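Side-chain contacts in alpha,alpha-trehalose-phosphate synthase (UDP-forming) (Burkholderia xenovorans, PDB 5HXA), which belongs to glycosyltransferase family 20 and is built on the GT-B fold, in which two Rossmann-like domains face each other: residues V451-D454 with T455-D459; A197-Q200 with S201-F205; E324-A327 with G328-G332; A285-R288 with L289-A293; Y349-N352 with L353-L357. All coordinates share one frame; numbering follows the deposited sequence.

Interaction 1: residues V451-D454 with T455-D459; sequences VWRD and TFLAD
Regular i to i+4 hydrogen bonds join residues 451-454 to 455-458 in an uninterrupted run of helix, among them Thr455 N to Val451 O at 2.8 Å and Leu457 N to Arg453 O at 3.0 Å. The hydroxyl of Thr455 adds to this pattern. With OG1 lodged between its own backbone N and carbonyl carbon (chi1 58°), it folds back on the preceding turn, 2.8 Å from Val451 O and 3.0 Å from Trp452 O; its single proton can serve one of them at a time. Thr455 CG2 touches Val451 CG1 at 3.7 Å, the two side chains meeting at a slant. This part belongs to helix 449-461, the last of the chain, which packs against the domain of the GT-B fold that holds the N terminus: Trp452 and Phe456 both reach the ring of Trp136 on strand 134-138, the phenylalanine stacking on it. On another flank, the aliphatic part of Arg453 lies against Leu457, CG to CD1 3.7 Å, and both side chains touch Ala39 of helix 32-43. Beyond that stem the arginine bends twice and turns its guanidinium to its neighbour in sequence; in the conformer described here, one of two deposited, NH1 forms a salt bridge with Asp454 OD1 at 3.0 Å. The carboxylate oxygen receives it on the syn side, 31° out of plane.

Interaction 2: residues A197-Q200 with S201-F205; sequences ADRQ and SFVDF
Helix 196-208, which follows strand 190-193 of the ten-stranded sheet, carries on one flank a polar relay from Arg199 through Gln200 to Asp204. Arg199 and Gln200 each have two deposited conformers, and the relay holds for the one described here. The step across one helical turn is the hydrogen bond from Gln200 NE2 to Asp204 OD1, 2.7 Å long with an N-H...O angle of 158°. It leaves in the plane of the amide and arrives from above the carboxylate; the two planes are 55° apart. A bend at chi2 (59°) turns the amide along the helix toward Asp204, and the aspartate, with CG beside its backbone N, leans back to meet it. At the other end of the amide, Gln200 OE1 accepts from both Arg199 NH1 (3.0 Å) and Arg199 NH2 (3.2 Å), an end-on grip in which both nitrogens approach from the same face of the amide. These two hydrogen bonds to one oxygen, with the aspartate at NE2, would fix the rotation of the amide. The same two residues, Gln200 and Asp204, are also joined through the backbone, Asp204 N donating to Gln200 O at 2.7 Å. Asp204 is shared with the second subunit, for its OD2 forms a salt bridge with Arg208 of that chain, placing this flank at the dimer contact. Within its own chain the helix is tied by Asp198 to Thr195 and by Ser201 to Phe166, while Phe202 touches strand 190-193 and helix 178-185.

Interaction 3: residues E324-A327 with G328-G332; sequences EGEA and GRING
Glu326 and Arg329 run alongside each other in the same direction on helix 314-334, the crossover helix of a beta-alpha-beta unit between strands 300-305 and 342-345. Three residues apart, they meet through a side-on, two-pronged salt bridge: Arg329 NE reaches Glu326 OE1 at 3.1 Å, and Arg329 NH2 reaches Glu326 OE2 at 3.0 Å. Seen from the arginine the fit is exact, for both oxygens sit in the guanidinium plane and each N-H points straight at its acceptor. The carboxylate is turned, its plane 33° from that of the guanidinium, although both oxygens are met on their syn sides. A bend in each chain, at chi2 of the glutamate (-62°) and at chi3 of the arginine, brings the two groups level. With two bonds to one carboxylate the guanidinium cannot easily swing, and its remaining nitrogen, NH1, is directed to Glu287 of helix 279-292 in a second salt bridge, while Glu326 OE2 also accepts from Gln284 of that helix. Flanked by two carboxylates, the guanidinium would probably stay protonated. Next along the helix, Ile330 CG1 rests 3.3 Å from Glu326 O, and this isoleucine and Ala327 turn to Phe283 of helix 279-292. Asn331 lies on another side of the helix and accepts, through OD1, from the backbone N of Ile342; its CG packs over the preceding turn, 3.3 Å from Ala327 O.

Interaction 4: residues A285-R288 with L289-A293; sequences AFER and LLLNA
Phe286 packs against both Leu289 and Leu290 on helix 279-292, which joins strands 265-270 and 300-305 of the six-stranded parallel sheet as a beta-alpha-beta crossover. From CB the side chain starts away from the following turn, but with CG anti to the backbone N (chi1 178°) the ring is laid back beside it. CD1, on one side of the ring, meets Leu289 CD2 at 4.1 Å. Farther out on the other side, CE2 touches Leu290 CD1 at 3.9 Å, and CZ at the tip is 4.2 Å from that same methyl. Leu290 thus holds one ring face, with its CG over the ring, while Leu289 comes in obliquely; beyond the helix the ring touches Pro341. Two leucines three and four residues ahead therefore share a single aromatic side chain. The other pairs of the turn are lighter. Glu287, extended beyond CG, runs alongside Leu291, and its CG is 4.2 Å from Leu291 CD1; the carboxylate continues to Arg329 and Arg333 of helix 314-334. On the flank facing helix 415-426, Arg288 meets Asn292 through its stem, CG lying 3.9 Å from Asn292 ND2, and hands NH1 to Ser416. The helix ends here: Ala293 is the first residue to leave helical backbone angles. In the last turn before it Asn292 N donates to Arg288 O at 2.8 Å, and the amide of the same asparagine folds back so that CG is 3.2 Å from that oxygen.

Interaction 5: residues Y349-N352 with L353-L357; sequences YERN and LLMAL. With EDO (1,2-ethanediol), chain I.
Glu350 accepts hydrogen bonds from Leu353 and its neighbours at the start of helix 351-359. It stands at the N-cap and turns its carboxylate back over the first turn, the chain bending at chi2 (-84°), so that OE1 accepts from Asn352 N at 2.9 Å and OE2 from Leu353 N at 3.0 Å. Both amides approach from above the carboxylate plane, and between them the two oxygens give two opening N-H groups acceptors that the helix itself lacks. The negative group also faces the N-terminal end of the helix, where the dipole would probably favour it. Glu350 O, by contrast, enters the regular pattern and accepts from Leu354 N at 2.9 Å.

Apolar contacts centre on Tyr349, just ahead of the cap. Leu353 CD2 comes to the edge of its ring, 3.8 Å from CD1, whereas Leu357 CD1 sits over one face in a CH-pi contact, 4.2 Å from the centroid and 11° from the normal. One aromatic ring is thus touched by leucines of two successive turns, and it also makes a cation-pi contact with Arg347.

Arg351 supplies the positive charge. The side chains of Arg351 and Met355 cross, with Met355 CE 4.1 Å from Arg351 NH1; that nitrogen is bound in a salt bridge to Glu379, and NH2 makes a weak bond of 3.4 Å to O1 of a 1,2-ethanediol molecule.

Following strand 342-345 and preceding strand 363-366 in the chain, the helix sets Leu353 and Leu357 against helix 252-260 and Met355 against helix 238-247.

Overall arrangement
Each contact is local, within a helix or, in interaction 5, at its start, so none closes a long loop and none nests in or crosses another; they simply follow in series. From the N terminus, interaction 2 comes first, beside the ten-stranded sheet and at the face toward the second subunit. The chain then enters the other domain, where interactions 4, 3 and 5 lie on helices around the six-stranded parallel sheet. Interactions 4 and 3 touch, joining helices 279-292 and 314-334; the centre of interaction 5 lies about 26 Å from that of interaction 3 and about 28 Å from that of interaction 4. Interaction 1, on the final helix, returns to the first domain.

Interaction 1: residues V451-D454 with T455-D459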
# COMPACT_ATOMS: atom_id res chain seq x y z
N VAL A 451 -22.65 -6.55 22.77
CA VAL A 451 -21.73 -5.58 23.36
C VAL A 451 -21.32 -4.55 22.32
O VAL A 451 -21.30 -3.35 22.58
CB VAL A 451 -20.51 -6.29 23.98
CG1 VAL A 451 -19.46 -5.26 24.42
CG2 VAL A 451 -20.94 -7.13 25.17
N TRP A 452 -21.00 -5.02 21.11
CA TRP A 452 -20.67 -4.11 20.02
C TRP A 452 -21.76 -3.08 19.79
O TRP A 452 -21.51 -1.87 19.78
CB TRP A 452 -20.43 -4.93 18.75
CG TRP A 452 -20.25 -4.11 17.50
CD1 TRP A 452 -19.11 -3.46 17.12
CD2 TRP A 452 -21.22 -3.86 16.48
NE1 TRP A 452 -19.31 -2.83 15.92
CE2 TRP A 452 -20.60 -3.05 15.50
CE3 TRP A 452 -22.55 -4.24 16.29
CZ2 TRP A 452 -21.26 -2.61 14.35
CZ3 TRP A 452 -23.21 -3.82 15.14
CH2 TRP A 452 -22.56 -3.01 14.18
N ARG A 453 -22.99 -3.55 19.62
CA ARG A 453 -24.11 -2.65 19.35
C ARG A 453 -24.38 -1.74 20.54
O ARG A 453 -24.61 -0.53 20.37
CB ARG A 453 -25.35 -3.48 19.00
CG ARG A 453 -26.65 -2.70 19.03
CD ARG A 453 -27.58 -3.28 20.09
NE ARG A 453 -27.97 -4.64 19.78
CZ ARG A 453 -28.39 -5.53 20.68
NH1 ARG A 453 -28.45 -5.20 21.96
NH2 ARG A 453 -28.73 -6.75 20.29
N ASP A 454 -24.36 -2.29 21.76
CA ASP A 454 -24.71 -1.47 22.92
C ASP A 454 -23.63 -0.44 23.23
O ASP A 454 -23.94 0.67 23.68
CB ASP A 454 -24.98 -2.34 24.14
CG ASP A 454 -26.25 -3.16 24.00
OD1 ASP A 454 -27.08 -2.84 23.12
OD2 ASP A 454 -26.40 -4.13 24.77
N THR A 455 -22.35 -0.80 23.02
CA THR A 455 -21.30 0.17 23.31
C THR A 455 -21.33 1.31 22.31
O THR A 455 -21.16 2.47 22.68
CB THR A 455 -19.92 -0.50 23.32
OG1 THR A 455 -19.69 -1.12 22.05
CG2 THR A 455 -19.82 -1.54 24.43
N PHE A 456 -21.54 1.00 21.03
CA PHE A 456 -21.63 2.07 20.05
C PHE A 456 -22.84 2.96 20.35
O PHE A 456 -22.72 4.20 20.36
CB PHE A 456 -21.71 1.51 18.63
CG PHE A 456 -21.61 2.57 17.57
CD1 PHE A 456 -22.75 3.26 17.15
CD2 PHE A 456 -20.38 2.93 17.05
CE1 PHE A 456 -22.65 4.26 16.21
CE2 PHE A 456 -20.28 3.93 16.09
CZ PHE A 456 -21.42 4.60 15.68
N LEU A 457 -23.99 2.35 20.62
CA LEU A 457 -25.21 3.13 20.81
C LEU A 457 -25.15 3.98 22.09
O LEU A 457 -25.72 5.07 22.12
CB LEU A 457 -26.43 2.21 20.83
CG LEU A 457 -26.83 1.63 19.46
CD1 LEU A 457 -28.02 0.68 19.61
CD2 LEU A 457 -27.16 2.74 18.47
N ALA A 458 -24.46 3.51 23.14
CA ALA A 458 -24.32 4.33 24.34
C ALA A 458 -23.52 5.59 24.05
O ALA A 458 -23.85 6.67 24.55
CB ALA A 458 -23.66 3.53 25.47
N ASP A 459 -22.47 5.48 23.23
CA ASP A 459 -21.73 6.68 22.84
C ASP A 459 -22.60 7.61 22.00
O ASP A 459 -22.55 8.83 22.17
CB ASP A 459 -20.46 6.30 22.06
CG ASP A 459 -19.39 5.70 22.96
OD1 ASP A 459 -19.48 5.88 24.19
OD2 ASP A 459 -18.46 5.04 22.45

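Interaction 2: residues A197-Q200 with S201-F205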
# COMPACT_ATOMS: atom_id res chain seq x y z
N ALA A 197 -5.94 0.22 15.05
CA ALA A 197 -5.09 0.70 13.96
C ALA A 197 -5.90 1.54 12.97
O ALA A 197 -5.40 2.53 12.43
CB ALA A 197 -4.43 -0.48 13.24
N ASP A 198 -7.16 1.15 12.71
CA ASP A 198 -8.01 1.96 11.85
C ASP A 198 -8.31 3.32 12.49
O ASP A 198 -8.29 4.35 11.80
CB ASP A 198 -9.32 1.24 11.55
CG ASP A 198 -9.10 -0.09 10.86
OD1 ASP A 198 -8.40 -0.11 9.83
OD2 ASP A 198 -9.62 -1.12 11.36
N ARG A 199 -8.60 3.33 13.79
CA ARG A 199 -8.84 4.59 14.48
C ARG A 199 -7.61 5.48 14.43
O ARG A 199 -7.71 6.69 14.16
CB ARG A 199 -9.24 4.34 15.94
CG ARG A 199 -9.42 5.64 16.74
CD ARG A 199 -9.12 5.47 18.22
NE ARG A 199 -7.89 4.70 18.43
CZ ARG A 199 -6.66 5.20 18.36
NH1 ARG A 199 -6.47 6.49 18.09
NH2 ARG A 199 -5.62 4.41 18.54
N GLN A 200 -6.44 4.91 14.70
CA GLN A 200 -5.22 5.71 14.69
C GLN A 200 -4.91 6.22 13.29
O GLN A 200 -4.43 7.36 13.14
CB GLN A 200 -4.04 4.90 15.25
CG GLN A 200 -2.79 5.75 15.52
CD GLN A 200 -3.05 6.87 16.51
OE1 GLN A 200 -3.56 6.65 17.61
NE2 GLN A 200 -2.70 8.10 16.13
N SER A 201 -5.19 5.43 12.25
CA SER A 201 -5.01 5.87 10.88
C SER A 201 -5.82 7.13 10.59
O SER A 201 -5.33 8.08 9.96
CB SER A 201 -5.42 4.74 9.94
OG SER A 201 -5.56 5.21 8.62
N PHE A 202 -7.08 7.14 11.02
CA PHE A 202 -7.95 8.30 10.80
C PHE A 202 -7.44 9.51 11.57
O PHE A 202 -7.32 10.61 11.02
CB PHE A 202 -9.37 7.95 11.24
CG PHE A 202 -10.38 9.06 11.08
CD1 PHE A 202 -10.95 9.33 9.84
CD2 PHE A 202 -10.78 9.80 12.18
CE1 PHE A 202 -11.90 10.34 9.71
CE2 PHE A 202 -11.73 10.81 12.04
CZ PHE A 202 -12.29 11.08 10.81
N VAL A 203 -7.12 9.32 12.85
CA VAL A 203 -6.64 10.43 13.66
C VAL A 203 -5.29 10.92 13.16
O VAL A 203 -5.02 12.13 13.17
CB VAL A 203 -6.59 9.99 15.14
CG1 VAL A 203 -5.90 11.05 15.98
CG2 VAL A 203 -8.01 9.72 15.66
N ASP A 204 -4.43 10.01 12.70
CA ASP A 204 -3.15 10.43 12.12
C ASP A 204 -3.35 11.37 10.94
O ASP A 204 -2.61 12.36 10.78
CB ASP A 204 -2.34 9.22 11.66
CG ASP A 204 -1.57 8.54 12.79
OD1 ASP A 204 -1.50 9.10 13.90
OD2 ASP A 204 -1.03 7.44 12.55
N PHE A 205 -4.32 11.08 10.07
CA PHE A 205 -4.52 11.96 8.93
C PHE A 205 -4.88 13.36 9.41
O PHE A 205 -4.32 14.36 8.93
CB PHE A 205 -5.62 11.43 8.00
CG PHE A 205 -5.90 12.35 6.85
CD1 PHE A 205 -5.15 12.26 5.68
CD2 PHE A 205 -6.85 13.37 6.97
CE1 PHE A 205 -5.37 13.15 4.63
CE2 PHE A 205 -7.07 14.25 5.92
CZ PHE A 205 -6.33 14.14 4.75

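Interaction 3: residues E324-A327 with G328-G332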
# COMPACT_ATOMS: atom_id res chain seq x y z
N GLU A 324 -8.77 -20.29 -10.35
CA GLU A 324 -9.20 -21.53 -10.98
C GLU A 324 -8.03 -22.27 -11.62
O GLU A 324 -7.91 -23.49 -11.49
CB GLU A 324 -10.32 -21.22 -11.99
CG GLU A 324 -11.63 -20.93 -11.25
CD GLU A 324 -12.73 -20.32 -12.08
OE1 GLU A 324 -13.85 -20.18 -11.52
OE2 GLU A 324 -12.51 -19.98 -13.27
N GLY A 325 -7.13 -21.53 -12.27
CA GLY A 325 -5.95 -22.17 -12.83
C GLY A 325 -5.01 -22.74 -11.78
O GLY A 325 -4.39 -23.78 -11.99
N GLU A 326 -4.90 -22.06 -10.62
CA GLU A 326 -4.05 -22.57 -9.54
C GLU A 326 -4.61 -23.86 -8.95
O GLU A 326 -3.86 -24.80 -8.67
CB GLU A 326 -3.87 -21.51 -8.44
CG GLU A 326 -2.79 -20.48 -8.74
CD GLU A 326 -1.40 -21.09 -8.88
OE1 GLU A 326 -0.97 -21.34 -10.02
OE2 GLU A 326 -0.76 -21.35 -7.85
N ALA A 327 -5.93 -23.95 -8.78
CA ALA A 327 -6.52 -25.22 -8.36
C ALA A 327 -6.23 -26.32 -9.38
O ALA A 327 -5.84 -27.43 -9.01
CB ALA A 327 -8.03 -25.06 -8.15
N GLY A 328 -6.40 -26.02 -10.67
CA GLY A 328 -6.12 -27.03 -11.69
C GLY A 328 -4.66 -27.47 -11.68
O GLY A 328 -4.37 -28.66 -11.78
N ARG A 329 -3.73 -26.51 -11.53
CA ARG A 329 -2.31 -26.83 -11.54
C ARG A 329 -1.93 -27.70 -10.34
O ARG A 329 -1.27 -28.73 -10.48
CB ARG A 329 -1.48 -25.54 -11.53
CG ARG A 329 0.03 -25.78 -11.66
CD ARG A 329 0.89 -24.51 -11.48
NE ARG A 329 0.69 -23.91 -10.16
CZ ARG A 329 1.19 -24.40 -9.02
NH1 ARG A 329 1.92 -25.51 -9.03
NH2 ARG A 329 0.94 -23.78 -7.87
N ILE A 330 -2.35 -27.29 -9.14
CA ILE A 330 -1.96 -28.02 -7.94
C ILE A 330 -2.60 -29.40 -7.92
O ILE A 330 -1.95 -30.38 -7.56
CB ILE A 330 -2.30 -27.19 -6.69
CG1 ILE A 330 -1.46 -25.91 -6.69
CG2 ILE A 330 -2.06 -28.02 -5.42
CD1 ILE A 330 -1.93 -24.85 -5.68
N ASN A 331 -3.87 -29.50 -8.32
CA ASN A 331 -4.49 -30.81 -8.40
C ASN A 331 -3.79 -31.69 -9.43
O ASN A 331 -3.49 -32.86 -9.15
CB ASN A 331 -5.99 -30.69 -8.72
CG ASN A 331 -6.80 -30.23 -7.51
OD1 ASN A 331 -6.39 -30.44 -6.37
ND2 ASN A 331 -7.93 -29.59 -7.75
N GLY A 332 -3.48 -31.14 -10.60
CA GLY A 332 -2.77 -31.94 -11.59
C GLY A 332 -1.44 -32.47 -11.06
O GLY A 332 -1.03 -33.59 -11.38

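Interaction 4: residues A285-R288 with L289-A293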
# COMPACT_ATOMS: atom_id res chain seq x y z
N ALA A 285 0.27 -22.09 -0.26
CA ALA A 285 0.82 -22.59 1.00
C ALA A 285 0.35 -24.01 1.28
O ALA A 285 1.08 -24.80 1.90
CB ALA A 285 0.45 -21.66 2.16
N PHE A 286 -0.87 -24.36 0.84
CA PHE A 286 -1.30 -25.75 0.91
C PHE A 286 -0.41 -26.63 0.03
O PHE A 286 0.03 -27.70 0.45
CB PHE A 286 -2.78 -25.84 0.50
CG PHE A 286 -3.32 -27.24 0.48
CD1 PHE A 286 -3.45 -27.97 1.66
CD2 PHE A 286 -3.69 -27.83 -0.73
CE1 PHE A 286 -3.94 -29.28 1.64
CE2 PHE A 286 -4.19 -29.14 -0.75
CZ PHE A 286 -4.32 -29.86 0.44
N GLU A 287 -0.12 -26.17 -1.20
CA GLU A 287 0.87 -26.86 -2.03
C GLU A 287 2.20 -27.02 -1.32
O GLU A 287 2.83 -28.09 -1.38
CB GLU A 287 1.09 -26.10 -3.35
CG GLU A 287 2.24 -26.70 -4.18
CD GLU A 287 2.42 -26.03 -5.52
OE1 GLU A 287 2.45 -24.79 -5.55
OE2 GLU A 287 2.50 -26.75 -6.55
N ARG A 288 2.67 -25.96 -0.64
CA ARG A 288 3.95 -26.06 0.07
C ARG A 288 3.87 -27.08 1.20
O ARG A 288 4.84 -27.80 1.46
CB ARG A 288 4.36 -24.68 0.60
CG ARG A 288 5.79 -24.65 1.17
CD ARG A 288 6.39 -23.24 1.15
NE ARG A 288 6.51 -22.71 -0.21
CZ ARG A 288 7.11 -21.56 -0.52
NH1 ARG A 288 7.67 -20.82 0.43
NH2 ARG A 288 7.17 -21.16 -1.78
N LEU A 289 2.72 -27.17 1.87
CA LEU A 289 2.54 -28.22 2.87
C LEU A 289 2.73 -29.60 2.25
O LEU A 289 3.45 -30.44 2.79
CB LEU A 289 1.16 -28.09 3.51
CG LEU A 289 0.67 -29.34 4.27
CD1 LEU A 289 1.41 -29.51 5.60
CD2 LEU A 289 -0.84 -29.28 4.49
N LEU A 290 2.11 -29.83 1.09
CA LEU A 290 2.22 -31.14 0.44
C LEU A 290 3.66 -31.43 0.01
O LEU A 290 4.07 -32.60 -0.02
CB LEU A 290 1.29 -31.22 -0.77
CG LEU A 290 -0.20 -31.06 -0.43
CD1 LEU A 290 -1.02 -31.15 -1.73
CD2 LEU A 290 -0.65 -32.12 0.57
N LEU A 291 4.43 -30.39 -0.33
CA LEU A 291 5.84 -30.60 -0.65
C LEU A 291 6.67 -30.84 0.61
O LEU A 291 7.58 -31.67 0.61
CB LEU A 291 6.38 -29.41 -1.43
CG LEU A 291 5.82 -29.22 -2.85
CD1 LEU A 291 6.16 -27.83 -3.38
CD2 LEU A 291 6.36 -30.31 -3.79
N ASN A 292 6.39 -30.09 1.68
CA ASN A 292 7.14 -30.24 2.94
C ASN A 292 6.90 -31.60 3.58
O ASN A 292 7.80 -32.16 4.21
CB ASN A 292 6.74 -29.16 3.95
CG ASN A 292 7.25 -27.79 3.59
OD1 ASN A 292 8.11 -27.64 2.73
ND2 ASN A 292 6.70 -26.76 4.27
N ALA A 293 5.67 -32.10 3.50
CA ALA A 293 5.23 -33.26 4.27
C ALA A 293 4.52 -34.24 3.35
O ALA A 293 3.29 -34.35 3.37
CB ALA A 293 4.33 -32.82 5.42

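Interaction 5: residues Y349-N352 with L353-L357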
# COMPACT_ATOMS: atom_id res chain seq x y z
N TYR A 349 -23.65 -21.46 0.53
CA TYR A 349 -24.36 -22.34 1.45
C TYR A 349 -25.13 -21.50 2.46
O TYR A 349 -24.66 -20.44 2.88
CB TYR A 349 -23.41 -23.28 2.18
CG TYR A 349 -22.84 -24.35 1.28
CD1 TYR A 349 -23.55 -25.53 1.04
CD2 TYR A 349 -21.63 -24.18 0.64
CE1 TYR A 349 -23.04 -26.51 0.20
CE2 TYR A 349 -21.11 -25.15 -0.21
CZ TYR A 349 -21.82 -26.31 -0.42
OH TYR A 349 -21.30 -27.27 -1.25
N GLU A 350 -26.32 -21.96 2.82
CA GLU A 350 -27.10 -21.32 3.88
C GLU A 350 -26.26 -21.26 5.15
O GLU A 350 -25.43 -22.13 5.42
CB GLU A 350 -28.40 -22.10 4.10
CG GLU A 350 -29.41 -21.44 5.04
CD GLU A 350 -29.12 -21.74 6.49
OE1 GLU A 350 -29.20 -20.81 7.33
OE2 GLU A 350 -28.79 -22.92 6.78
N ARG A 351 -26.45 -20.19 5.92
CA ARG A 351 -25.51 -19.84 6.99
C ARG A 351 -25.44 -20.92 8.07
O ARG A 351 -24.35 -21.31 8.50
CB ARG A 351 -25.89 -18.48 7.58
CG ARG A 351 -25.31 -18.18 8.94
CD ARG A 351 -25.64 -16.75 9.38
NE ARG A 351 -24.98 -15.77 8.51
CZ ARG A 351 -23.72 -15.36 8.65
NH1 ARG A 351 -22.97 -15.84 9.64
NH2 ARG A 351 -23.21 -14.47 7.81
N ASN A 352 -26.59 -21.43 8.52
CA ASN A 352 -26.57 -22.45 9.57
C ASN A 352 -25.92 -23.73 9.08
O ASN A 352 -25.20 -24.39 9.84
CB ASN A 352 -27.99 -22.73 10.07
CG ASN A 352 -28.57 -21.58 10.85
OD1 ASN A 352 -27.87 -20.91 11.60
ND2 ASN A 352 -29.86 -21.34 10.67
N LEU A 353 -26.18 -24.10 7.82
CA LEU A 353 -25.50 -25.26 7.23
C LEU A 353 -23.99 -25.06 7.19
O LEU A 353 -23.22 -25.98 7.48
CB LEU A 353 -26.05 -25.50 5.82
CG LEU A 353 -25.42 -26.66 5.06
CD1 LEU A 353 -25.71 -27.94 5.80
CD2 LEU A 353 -25.98 -26.73 3.64
N LEU A 354 -23.55 -23.85 6.82
CA LEU A 354 -22.12 -23.56 6.79
C LEU A 354 -21.49 -23.76 8.16
O LEU A 354 -20.36 -24.25 8.27
CB LEU A 354 -21.90 -22.14 6.28
CG LEU A 354 -20.46 -21.68 6.10
CD1 LEU A 354 -19.77 -22.54 5.06
CD2 LEU A 354 -20.40 -20.20 5.70
N MET A 355 -22.18 -23.35 9.23
CA MET A 355 -21.61 -23.55 10.56
C MET A 355 -21.40 -25.04 10.83
O MET A 355 -20.37 -25.45 11.39
CB MET A 355 -22.51 -22.93 11.62
CG MET A 355 -22.85 -21.45 11.39
SD MET A 355 -21.36 -20.42 11.29
CE MET A 355 -21.50 -19.72 9.64
N ALA A 356 -22.36 -25.86 10.42
CA ALA A 356 -22.23 -27.31 10.53
C ALA A 356 -21.05 -27.84 9.72
O ALA A 356 -20.38 -28.79 10.14
CB ALA A 356 -23.53 -27.99 10.09
N LEU A 357 -20.78 -27.24 8.56
CA LEU A 357 -19.61 -27.64 7.78
C LEU A 357 -18.31 -27.25 8.49
O LEU A 357 -17.36 -28.03 8.50
CB LEU A 357 -19.65 -27.03 6.37
CG LEU A 357 -20.87 -27.38 5.50
CD1 LEU A 357 -20.78 -26.65 4.16
CD2 LEU A 357 -20.99 -28.88 5.28
C1 EDO I . -26.36 -14.83 5.06
O1 EDO I . -25.57 -13.72 5.51
C2 EDO I . -27.82 -14.60 5.44
O2 EDO I . -28.03 -14.91 6.82